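Local coordinates for TIR-like domain-containing protein (PDB 7EBD) that belongs to the bacterial STING family and, as a dimer of two identical subunits, holds C2E in its ligand pocket, at residues V19-E24 and Y82-V87; E51-D56 and L128-E133. All coordinates share one frame; numbering follows the deposited sequence.

Interaction 1: residues V19-E24 and Y82-V87; sequences VKLAAE and YPIHIV. With C2E (9,9'-[(2R,3R,3aS,5S,7aR,9R,10R,10aS,12S,14aR)-3,5,10,12-tetrahydroxy-5,12-dioxidooctahydro-2H,7H-difuro[3,2-d:3',2'-j][1,3,7,9,2,8]tetraoxadiphosphacyclododecine-2,9-diyl]bis(2-amino-1,9-dihydro-6H-purin-6-one)), chain E.
The backbone O of His85 is gripped twice by one guanine of C2E: N1 comes to within 2.6 Å of it, at an N-H...O angle of 149°, while N2 of C2E adds a weaker bond of 3.0 Å to the same His85 O. A long, weak bond of 3.4 Å runs the other way, from His85 N to C2E O6, and the base is thus read by main-chain atoms of strand 84-91. Ile84 then works with two different branches. Its CG2, anti to the backbone N, lies above the plane of that guanine, 3.4 Å from C2E O6; the other branch, CG1 with chi1 at -51° and extended onward, carries CD1 to helix 6-28, where it touches Leu21 CB at 3.5 Å. Ile84 thereby joins the ligand, the strand and the helix. Tyr82 approaches the second guanine obliquely, its OH 3.5 Å from C2E N11. C2E is also bound by His85 O of the second subunit, and the NE2 atoms of the two His85 side chains are hydrogen-bonded to each other across the dimer. Arg80 also binds C2E, as do Asp99 and Thr102 of both subunits, an arrangement characteristic of the ligand pocket between the subunits of a STING dimer.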
ATOM      1  N   VAL A  19       2.757  -7.962   4.790  1.00 11.15           N
ATOM      2  CA  VAL A  19       3.625  -9.066   5.201  1.00 15.64           C
ATOM      3  C   VAL A  19       3.054  -9.780   6.419  1.00 13.09           C
ATOM      4  O   VAL A  19       2.983 -11.014   6.461  1.00 19.16           O
ATOM      5  CB  VAL A  19       5.052  -8.557   5.469  1.00 21.51           C
ATOM      6  CG1 VAL A  19       5.930  -9.689   5.984  1.00  8.11           C
ATOM      7  CG2 VAL A  19       5.639  -7.956   4.210  1.00 14.70           C
ATOM      8  N   LYS A  20       2.650  -9.014   7.434  1.00 20.14           N
ATOM      9  CA  LYS A  20       2.115  -9.613   8.653  1.00 21.95           C
ATOM     10  C   LYS A  20       0.855 -10.420   8.363  1.00 16.09           C
ATOM     11  O   LYS A  20       0.711 -11.560   8.823  1.00 20.98           O
ATOM     12  CB  LYS A  20       1.847  -8.520   9.689  1.00 21.82           C
ATOM     13  CG  LYS A  20       1.385  -9.029  11.042  1.00 42.77           C
ATOM     14  CD  LYS A  20       1.397  -7.912  12.075  1.00 48.47           C
ATOM     15  CE  LYS A  20       0.503  -6.755  11.658  1.00 60.37           C
ATOM     16  NZ  LYS A  20      -0.943  -7.079  11.809  1.00 69.06           N
ATOM     17  N   LEU A  21      -0.065  -9.847   7.584  1.00 21.46           N
ATOM     18  CA  LEU A  21      -1.309 -10.540   7.263  1.00 15.87           C
ATOM     19  C   LEU A  21      -1.048 -11.785   6.425  1.00 18.32           C
ATOM     20  O   LEU A  21      -1.676 -12.829   6.641  1.00 23.21           O
ATOM     21  CB  LEU A  21      -2.256  -9.592   6.529  1.00 17.51           C
ATOM     22  CG  LEU A  21      -2.452  -8.197   7.127  1.00 36.90           C
ATOM     23  CD1 LEU A  21      -3.332  -7.343   6.223  1.00 34.26           C
ATOM     24  CD2 LEU A  21      -3.036  -8.284   8.529  1.00 34.81           C
ATOM     25  N   ALA A  22      -0.122 -11.696   5.465  1.00 17.49           N
ATOM     26  CA  ALA A  22       0.193 -12.853   4.633  1.00 15.09           C
ATOM     27  C   ALA A  22       0.819 -13.974   5.455  1.00 23.45           C
ATOM     28  O   ALA A  22       0.474 -15.148   5.276  1.00 25.94           O
ATOM     29  CB  ALA A  22       1.120 -12.441   3.490  1.00 12.72           C
ATOM     30  N   ALA A  23       1.734 -13.631   6.365  1.00 21.42           N
ATOM     31  CA  ALA A  23       2.333 -14.646   7.224  1.00 16.53           C
ATOM     32  C   ALA A  23       1.288 -15.285   8.130  1.00 13.50           C
ATOM     33  O   ALA A  23       1.295 -16.506   8.337  1.00 17.84           O
ATOM     34  CB  ALA A  23       3.461 -14.035   8.054  1.00 17.23           C
ATOM     35  N   GLU A  24       0.381 -14.474   8.681  1.00 17.91           N
ATOM     36  CA  GLU A  24      -0.674 -15.026   9.522  1.00 21.87           C
ATOM     37  C   GLU A  24      -1.570 -15.969   8.731  1.00 31.01           C
ATOM     38  O   GLU A  24      -1.975 -17.022   9.235  1.00 36.47           O
ATOM     39  CB  GLU A  24      -1.497 -13.900  10.147  1.00 15.68           C
ATOM     40  CG  GLU A  24      -2.541 -14.390  11.133  1.00 30.01           C
ATOM     41  CD  GLU A  24      -3.322 -13.258  11.764  1.00 62.45           C
ATOM     42  OE1 GLU A  24      -4.495 -13.482  12.130  1.00 75.51           O
ATOM     43  OE2 GLU A  24      -2.768 -12.146  11.892  1.00 72.44           O
ATOM     44  N   TYR A  82     -11.026  -6.885   2.445  1.00 51.99           N
ATOM     45  CA  TYR A  82     -10.929  -7.538   1.149  1.00 45.43           C
ATOM     46  C   TYR A  82      -9.721  -8.461   1.133  1.00 33.29           C
ATOM     47  O   TYR A  82      -8.762  -8.243   1.883  1.00 31.07           O
ATOM     48  CB  TYR A  82     -10.832  -6.515   0.003  1.00 41.81           C
ATOM     49  CG  TYR A  82      -9.728  -5.489   0.128  1.00 48.75           C
ATOM     50  CD1 TYR A  82      -9.907  -4.331   0.874  1.00 50.36           C
ATOM     51  CD2 TYR A  82      -8.519  -5.657  -0.538  1.00 51.45           C
ATOM     52  CE1 TYR A  82      -8.907  -3.382   0.974  1.00 50.62           C
ATOM     53  CE2 TYR A  82      -7.515  -4.712  -0.447  1.00 46.89           C
ATOM     54  CZ  TYR A  82      -7.713  -3.577   0.311  1.00 52.20           C
ATOM     55  OH  TYR A  82      -6.712  -2.639   0.404  1.00 48.31           O
ATOM     56  N   PRO A  83      -9.741  -9.501   0.299  1.00 23.85           N
ATOM     57  CA  PRO A  83      -8.654 -10.486   0.324  1.00 29.97           C
ATOM     58  C   PRO A  83      -7.331  -9.898  -0.144  1.00 28.91           C
ATOM     59  O   PRO A  83      -7.267  -8.849  -0.789  1.00 34.75           O
ATOM     60  CB  PRO A  83      -9.141 -11.578  -0.636  1.00 25.83           C
ATOM     61  CG  PRO A  83     -10.103 -10.884  -1.537  1.00 33.81           C
ATOM     62  CD  PRO A  83     -10.788  -9.869  -0.671  1.00 38.98           C
ATOM     63  N   ILE A  84      -6.261 -10.603   0.204  1.00 32.26           N
ATOM     64  CA  ILE A  84      -4.907 -10.224  -0.184  1.00 26.63           C
ATOM     65  C   ILE A  84      -4.566 -10.935  -1.485  1.00 23.34           C
ATOM     66  O   ILE A  84      -4.500 -12.166  -1.527  1.00 31.91           O
ATOM     67  CB  ILE A  84      -3.899 -10.585   0.915  1.00 35.64           C
ATOM     68  CG1 ILE A  84      -4.369 -10.047   2.265  1.00 39.12           C
ATOM     69  CG2 ILE A  84      -2.512 -10.056   0.564  1.00 29.61           C
ATOM     70  CD1 ILE A  84      -3.626 -10.636   3.434  1.00 46.08           C
ATOM     71  N   HIS A  85      -4.340 -10.168  -2.546  1.00 18.99           N
ATOM     72  CA  HIS A  85      -3.993 -10.748  -3.833  1.00 15.58           C
ATOM     73  C   HIS A  85      -2.487 -10.954  -3.927  1.00 19.32           C
ATOM     74  O   HIS A  85      -1.701 -10.089  -3.527  1.00 13.91           O
ATOM     75  CB  HIS A  85      -4.487  -9.865  -4.976  1.00 25.54           C
ATOM     76  CG  HIS A  85      -5.978  -9.834  -5.112  1.00 44.08           C
ATOM     77  ND1 HIS A  85      -6.673 -10.719  -5.909  1.00 51.36           N
ATOM     78  CD2 HIS A  85      -6.910  -9.027  -4.549  1.00 50.98           C
ATOM     79  CE1 HIS A  85      -7.965 -10.458  -5.832  1.00 49.96           C
ATOM     80  NE2 HIS A  85      -8.137  -9.436  -5.014  1.00 47.26           N
ATOM     81  N   ILE A  86      -2.089 -12.112  -4.452  1.00 21.34           N
ATOM     82  CA  ILE A  86      -0.696 -12.533  -4.480  1.00 28.48           C
ATOM     83  C   ILE A  86      -0.433 -13.289  -5.776  1.00 13.98           C
ATOM     84  O   ILE A  86      -1.350 -13.651  -6.516  1.00 27.79           O
ATOM     85  CB  ILE A  86      -0.342 -13.430  -3.279  1.00 30.09           C
ATOM     86  CG1 ILE A  86      -1.411 -14.514  -3.120  1.00 36.20           C
ATOM     87  CG2 ILE A  86      -0.199 -12.605  -2.010  1.00 26.88           C
ATOM     88  CD1 ILE A  86      -0.900 -15.812  -2.558  1.00 35.55           C
ATOM     89  N   VAL A  87       0.848 -13.541  -6.026  1.00 18.20           N
ATOM     90  CA  VAL A  87       1.292 -14.463  -7.062  1.00 20.80           C
ATOM     91  C   VAL A  87       2.049 -15.591  -6.379  1.00 25.44           C
ATOM     92  O   VAL A  87       2.817 -15.357  -5.438  1.00 24.41           O
ATOM     93  CB  VAL A  87       2.169 -13.767  -8.122  1.00 22.37           C
ATOM     94  CG1 VAL A  87       1.306 -12.931  -9.050  1.00 29.46           C
ATOM     95  CG2 VAL A  87       3.216 -12.898  -7.454  1.00 21.70           C
TER
HETATM   96  P1  C2E E 402      -1.438  -0.235   2.406  1.00 14.68           P
HETATM   97  O2P C2E E 402      -2.813  -0.820   2.620  1.00 19.33           O
HETATM   98  O1P C2E E 402      -0.910   0.029   3.790  1.00 15.14           O
HETATM   99  O5' C2E E 402      -0.354  -1.286   1.767  1.00 16.10           O
HETATM  100  C5' C2E E 402       0.997  -0.963   1.873  1.00  4.91           C
HETATM  101  C4' C2E E 402       1.802  -1.817   0.852  1.00  9.30           C
HETATM  102  O4' C2E E 402       1.681  -3.082   1.144  1.00 10.59           O
HETATM  103  C3' C2E E 402       1.211  -1.666  -0.567  1.00  5.68           C
HETATM  104  O3' C2E E 402       1.816  -0.641  -1.202  1.00 19.97           O
HETATM  105  C2' C2E E 402       1.569  -3.015  -1.215  1.00 10.14           C
HETATM  106  O2' C2E E 402       2.982  -3.002  -1.703  1.00  9.45           O
HETATM  107  C1' C2E E 402       1.464  -3.888  -0.246  1.00 10.34           C
HETATM  108  N9  C2E E 402       0.169  -4.509  -0.269  1.00 18.19           N
HETATM  109  C8  C2E E 402      -0.872  -4.075   0.458  1.00 16.20           C
HETATM  110  N7  C2E E 402      -1.879  -4.919   0.143  1.00 13.64           N
HETATM  111  C5  C2E E 402      -1.433  -5.819  -0.743  1.00 21.38           C
HETATM  112  C6  C2E E 402      -2.111  -7.001  -1.448  1.00 24.14           C
HETATM  113  O6  C2E E 402      -3.247  -7.253  -1.237  1.00 17.95           O
HETATM  114  N1  C2E E 402      -1.367  -7.806  -2.366  1.00 26.17           N
HETATM  115  C2  C2E E 402       0.015  -7.510  -2.633  1.00 23.41           C
HETATM  116  N2  C2E E 402       0.771  -8.325  -3.564  1.00 25.77           N
HETATM  117  N3  C2E E 402       0.661  -6.385  -1.962  1.00 17.62           N
HETATM  118  C4  C2E E 402      -0.122  -5.557  -1.007  1.00  5.51           C
HETATM  119  P11 C2E E 402       0.969  -0.110  -2.533  1.00 13.00           P
HETATM  120  O21 C2E E 402       0.798  -1.109  -3.653  1.00 18.12           O
HETATM  121  O11 C2E E 402       1.798   1.007  -3.122  1.00 11.82           O
HETATM  122  O5A C2E E 402      -0.412   0.580  -1.954  1.00 19.35           O
HETATM  123  C5A C2E E 402      -0.142   1.801  -1.323  1.00 10.63           C
HETATM  124  C4A C2E E 402      -1.376   2.321  -0.694  1.00 12.09           C
HETATM  125  O4A C2E E 402      -2.279   2.577  -1.601  1.00 16.73           O
HETATM  126  C3A C2E E 402      -2.057   1.166   0.318  1.00 12.98           C
HETATM  127  O3A C2E E 402      -1.437   1.254   1.683  1.00 16.94           O
HETATM  128  C2A C2E E 402      -3.246   1.444   0.376  1.00 17.59           C
HETATM  129  O2A C2E E 402      -3.500   2.536   1.380  1.00  6.43           O
HETATM  130  C1A C2E E 402      -3.582   1.998  -1.105  1.00 11.68           C
HETATM  131  N91 C2E E 402      -3.974   1.014  -1.874  1.00 22.29           N
HETATM  132  C81 C2E E 402      -3.284   0.258  -2.749  1.00  8.66           C
HETATM  133  N71 C2E E 402      -4.155  -0.618  -3.285  1.00 15.59           N
HETATM  134  C51 C2E E 402      -5.349  -0.391  -2.747  1.00 18.04           C
HETATM  135  C61 C2E E 402      -6.703  -1.062  -2.970  1.00 15.63           C
HETATM  136  O61 C2E E 402      -6.799  -1.953  -3.740  1.00 19.94           O
HETATM  137  N11 C2E E 402      -7.851  -0.616  -2.246  1.00 17.44           N
HETATM  138  C21 C2E E 402      -7.728   0.468  -1.306  1.00 14.72           C
HETATM  139  N21 C2E E 402      -8.894   0.922  -0.569  1.00 21.54           N
HETATM  140  N31 C2E E 402      -6.434   1.107  -1.097  1.00 16.03           N
HETATM  141  C41 C2E E 402      -5.242   0.635  -1.858  1.00  5.22           C

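Interaction 2: residues E51-D56 and L128-E133; sequences ETLDTD and LAEDNE
The carboxylate of Glu130 is a flat group with distinct neighbours above its plane and at its rim. Over one face sits Leu53, whose CB stands 3.4 Å from Glu130 CD, nearly straight above it; the backbone N and O of Leu53 lie above the same face. At the edge, close to the carboxylate plane, Thr52 OG1 donates a hydrogen bond of 2.9 Å to Glu130 OE2, meeting it nearly in line with the CD-OE2 bond. The second donor to this oxygen is Leu53 N, at 3.0 Å from Glu130 OE2, but the bond is weak: the angle at the hydrogen is 134°, and the N-H comes from above the plane. Glu130 reaches the loop by stretching out from helix 124-146, CG anti to the backbone N (chi1 -155°) and CD extended beyond it. On the way its apolar part runs antiparallel to the Leu53 side chain, and Leu53 CD1 rests 3.6 Å from Glu130 CG. An inverse gamma turn is built around Leu53, which also packs on Ile107 and Asp108 of helix 104-111. Three residues further on, Asp56 takes the N-cap position of helix 57-67. A buried acid with two donors on one oxygen, and Lys122 in a long, weak ion pair with the other, is probably kept ionised, and its hydrogen bonds tie an irregular loop to a helix.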
ATOM      1  N   GLU A  51      15.864  -4.844  -8.843  1.00 57.98           N
ATOM      2  CA  GLU A  51      17.297  -4.769  -9.116  1.00 58.82           C
ATOM      3  C   GLU A  51      17.815  -3.352  -8.899  1.00 55.33           C
ATOM      4  O   GLU A  51      18.836  -3.142  -8.234  1.00 66.11           O
ATOM      5  CB  GLU A  51      17.579  -5.235 -10.543  1.00 64.49           C
ATOM      6  CG  GLU A  51      17.479  -6.737 -10.738  1.00 78.90           C
ATOM      7  CD  GLU A  51      17.731  -7.150 -12.172  1.00 87.62           C
ATOM      8  OE1 GLU A  51      18.317  -6.348 -12.929  1.00 90.10           O
ATOM      9  OE2 GLU A  51      17.338  -8.276 -12.545  1.00 89.99           O
ATOM     10  N   THR A  52      17.115  -2.369  -9.453  1.00 47.66           N
ATOM     11  CA  THR A  52      17.332  -0.968  -9.133  1.00 57.47           C
ATOM     12  C   THR A  52      15.973  -0.291  -9.052  1.00 65.73           C
ATOM     13  O   THR A  52      14.991  -0.763  -9.632  1.00 62.01           O
ATOM     14  CB  THR A  52      18.223  -0.264 -10.167  1.00 62.24           C
ATOM     15  OG1 THR A  52      18.398   1.108  -9.794  1.00 61.10           O
ATOM     16  CG2 THR A  52      17.594  -0.331 -11.554  1.00 55.65           C
ATOM     17  N   LEU A  53      15.914   0.813  -8.312  1.00 70.99           N
ATOM     18  CA  LEU A  53      14.659   1.549  -8.179  1.00 79.42           C
ATOM     19  C   LEU A  53      14.435   2.315  -9.474  1.00 84.29           C
ATOM     20  O   LEU A  53      14.839   3.468  -9.629  1.00 84.37           O
ATOM     21  CB  LEU A  53      14.689   2.468  -6.966  1.00 82.24           C
ATOM     22  CG  LEU A  53      14.634   1.720  -5.635  1.00 80.48           C
ATOM     23  CD1 LEU A  53      14.568   2.682  -4.459  1.00 82.52           C
ATOM     24  CD2 LEU A  53      13.442   0.770  -5.630  1.00 71.73           C
ATOM     25  N   ASP A  54      13.776   1.648 -10.419  1.00 81.56           N
ATOM     26  CA  ASP A  54      13.543   2.187 -11.745  1.00 77.30           C
ATOM     27  C   ASP A  54      12.242   2.987 -11.766  1.00 86.49           C
ATOM     28  O   ASP A  54      11.563   3.153 -10.748  1.00 86.61           O
ATOM     29  CB  ASP A  54      13.533   1.064 -12.780  1.00 75.56           C
ATOM     30  CG  ASP A  54      12.723  -0.134 -12.332  1.00 83.92           C
ATOM     31  OD1 ASP A  54      11.485  -0.010 -12.231  1.00 92.63           O
ATOM     32  OD2 ASP A  54      13.324  -1.198 -12.079  1.00 88.03           O
ATOM     33  N   THR A  55      11.892   3.492 -12.951  1.00 95.35           N
ATOM     34  CA  THR A  55      10.747   4.391 -13.072  1.00 96.77           C
ATOM     35  C   THR A  55       9.440   3.706 -12.685  1.00 90.67           C
ATOM     36  O   THR A  55       8.554   4.339 -12.099  1.00 96.00           O
ATOM     37  CB  THR A  55      10.658   4.933 -14.499  1.00 92.28           C
ATOM     38  OG1 THR A  55      10.550   3.842 -15.422  1.00 89.22           O
ATOM     39  CG2 THR A  55      11.898   5.749 -14.832  1.00 91.58           C
ATOM     40  N   ASP A  56       9.298   2.420 -12.998  1.00 67.42           N
ATOM     41  CA  ASP A  56       8.036   1.709 -12.791  1.00 51.81           C
ATOM     42  C   ASP A  56       8.310   0.373 -12.106  1.00 35.54           C
ATOM     43  O   ASP A  56       8.763  -0.578 -12.748  1.00 42.83           O
ATOM     44  CB  ASP A  56       7.304   1.508 -14.113  1.00 49.12           C
ATOM     45  CG  ASP A  56       5.821   1.265 -13.926  1.00 48.68           C
ATOM     46  OD1 ASP A  56       5.417   0.846 -12.820  1.00 47.28           O
ATOM     47  OD2 ASP A  56       5.056   1.500 -14.886  1.00 43.10           O
ATOM     48  N   LEU A 128      24.043   5.901  -4.633  1.00 64.75           N
ATOM     49  CA  LEU A 128      24.358   5.638  -3.232  1.00 60.70           C
ATOM     50  C   LEU A 128      23.154   5.881  -2.333  1.00 53.55           C
ATOM     51  O   LEU A 128      22.859   5.072  -1.447  1.00 51.59           O
ATOM     52  CB  LEU A 128      25.545   6.482  -2.773  1.00 71.27           C
ATOM     53  CG  LEU A 128      25.926   6.135  -1.333  1.00 84.97           C
ATOM     54  CD1 LEU A 128      26.750   4.860  -1.298  1.00 89.11           C
ATOM     55  CD2 LEU A 128      26.666   7.280  -0.655  1.00 86.59           C
ATOM     56  N   ALA A 129      22.457   7.003  -2.527  1.00 52.57           N
ATOM     57  CA  ALA A 129      21.278   7.275  -1.711  1.00 39.69           C
ATOM     58  C   ALA A 129      20.198   6.227  -1.942  1.00 44.90           C
ATOM     59  O   ALA A 129      19.502   5.816  -1.003  1.00 48.42           O
ATOM     60  CB  ALA A 129      20.742   8.671  -2.010  1.00 37.24           C
ATOM     61  N   GLU A 130      20.071   5.754  -3.182  1.00 42.06           N
ATOM     62  CA  GLU A 130      19.085   4.731  -3.496  1.00 46.59           C
ATOM     63  C   GLU A 130      19.430   3.420  -2.805  1.00 46.89           C
ATOM     64  O   GLU A 130      18.560   2.770  -2.213  1.00 47.37           O
ATOM     65  CB  GLU A 130      19.018   4.549  -5.011  1.00 63.52           C
ATOM     66  CG  GLU A 130      17.712   4.009  -5.544  1.00 81.84           C
ATOM     67  CD  GLU A 130      17.627   4.124  -7.054  1.00 99.06           C
ATOM     68  OE1 GLU A 130      17.382   5.242  -7.553  1.00103.20           O
ATOM     69  OE2 GLU A 130      17.807   3.099  -7.745  1.00104.42           O
ATOM     70  N   ASP A 131      20.705   3.025  -2.861  1.00 27.29           N
ATOM     71  CA  ASP A 131      21.140   1.805  -2.195  1.00 32.37           C
ATOM     72  C   ASP A 131      20.985   1.913  -0.683  1.00 40.43           C
ATOM     73  O   ASP A 131      20.629   0.934  -0.020  1.00 43.88           O
ATOM     74  CB  ASP A 131      22.592   1.500  -2.560  1.00 40.10           C
ATOM     75  CG  ASP A 131      22.745   1.025  -3.990  1.00 69.58           C
ATOM     76  OD1 ASP A 131      21.711   0.821  -4.664  1.00 79.22           O
ATOM     77  OD2 ASP A 131      23.897   0.854  -4.442  1.00 81.51           O
ATOM     78  N   ASN A 132      21.250   3.093  -0.119  1.00 34.34           N
ATOM     79  CA  ASN A 132      21.071   3.281   1.318  1.00 31.58           C
ATOM     80  C   ASN A 132      19.606   3.149   1.711  1.00 30.24           C
ATOM     81  O   ASN A 132      19.280   2.495   2.709  1.00 30.75           O
ATOM     82  CB  ASN A 132      21.622   4.640   1.747  1.00 37.38           C
ATOM     83  CG  ASN A 132      23.131   4.721   1.625  1.00 58.19           C
ATOM     84  OD1 ASN A 132      23.818   3.700   1.580  1.00 59.75           O
ATOM     85  ND2 ASN A 132      23.656   5.941   1.572  1.00 58.85           N
ATOM     86  N   GLU A 133      18.705   3.764   0.937  1.00 26.22           N
ATOM     87  CA  GLU A 133      17.279   3.621   1.215  1.00 32.46           C
ATOM     88  C   GLU A 133      16.838   2.167   1.096  1.00 34.13           C
ATOM     89  O   GLU A 133      16.061   1.678   1.924  1.00 28.87           O
ATOM     90  CB  GLU A 133      16.463   4.513   0.281  1.00 23.65           C
ATOM     91  CG  GLU A 133      16.474   5.984   0.669  1.00 37.76           C
ATOM     92  CD  GLU A 133      15.714   6.255   1.955  1.00 43.41           C
ATOM     93  OE1 GLU A 133      14.486   6.474   1.887  1.00 51.81           O
ATOM     94  OE2 GLU A 133      16.342   6.247   3.035  1.00 43.74           O
TER

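From the N terminus the chain first lays down helix 6-28, which carries 19-24, then passes strand 42-47 and the loop holding 51-56. After helix 57-67 and strand 71-75 it returns in 82-87 to close interaction 1, closing a loop of 57 residues against the first helix. Interaction 2 opens within that span and closes only at 128-133, on helix 124-146, so the two loops cross instead of nesting. One contact joins the first helix to the mixed sheet beside C2E; the other ties the loop ahead of helix 57-67 to a late helix. Their centres are 25 Å apart, on opposite sides of the chain's centre, and they do not touch.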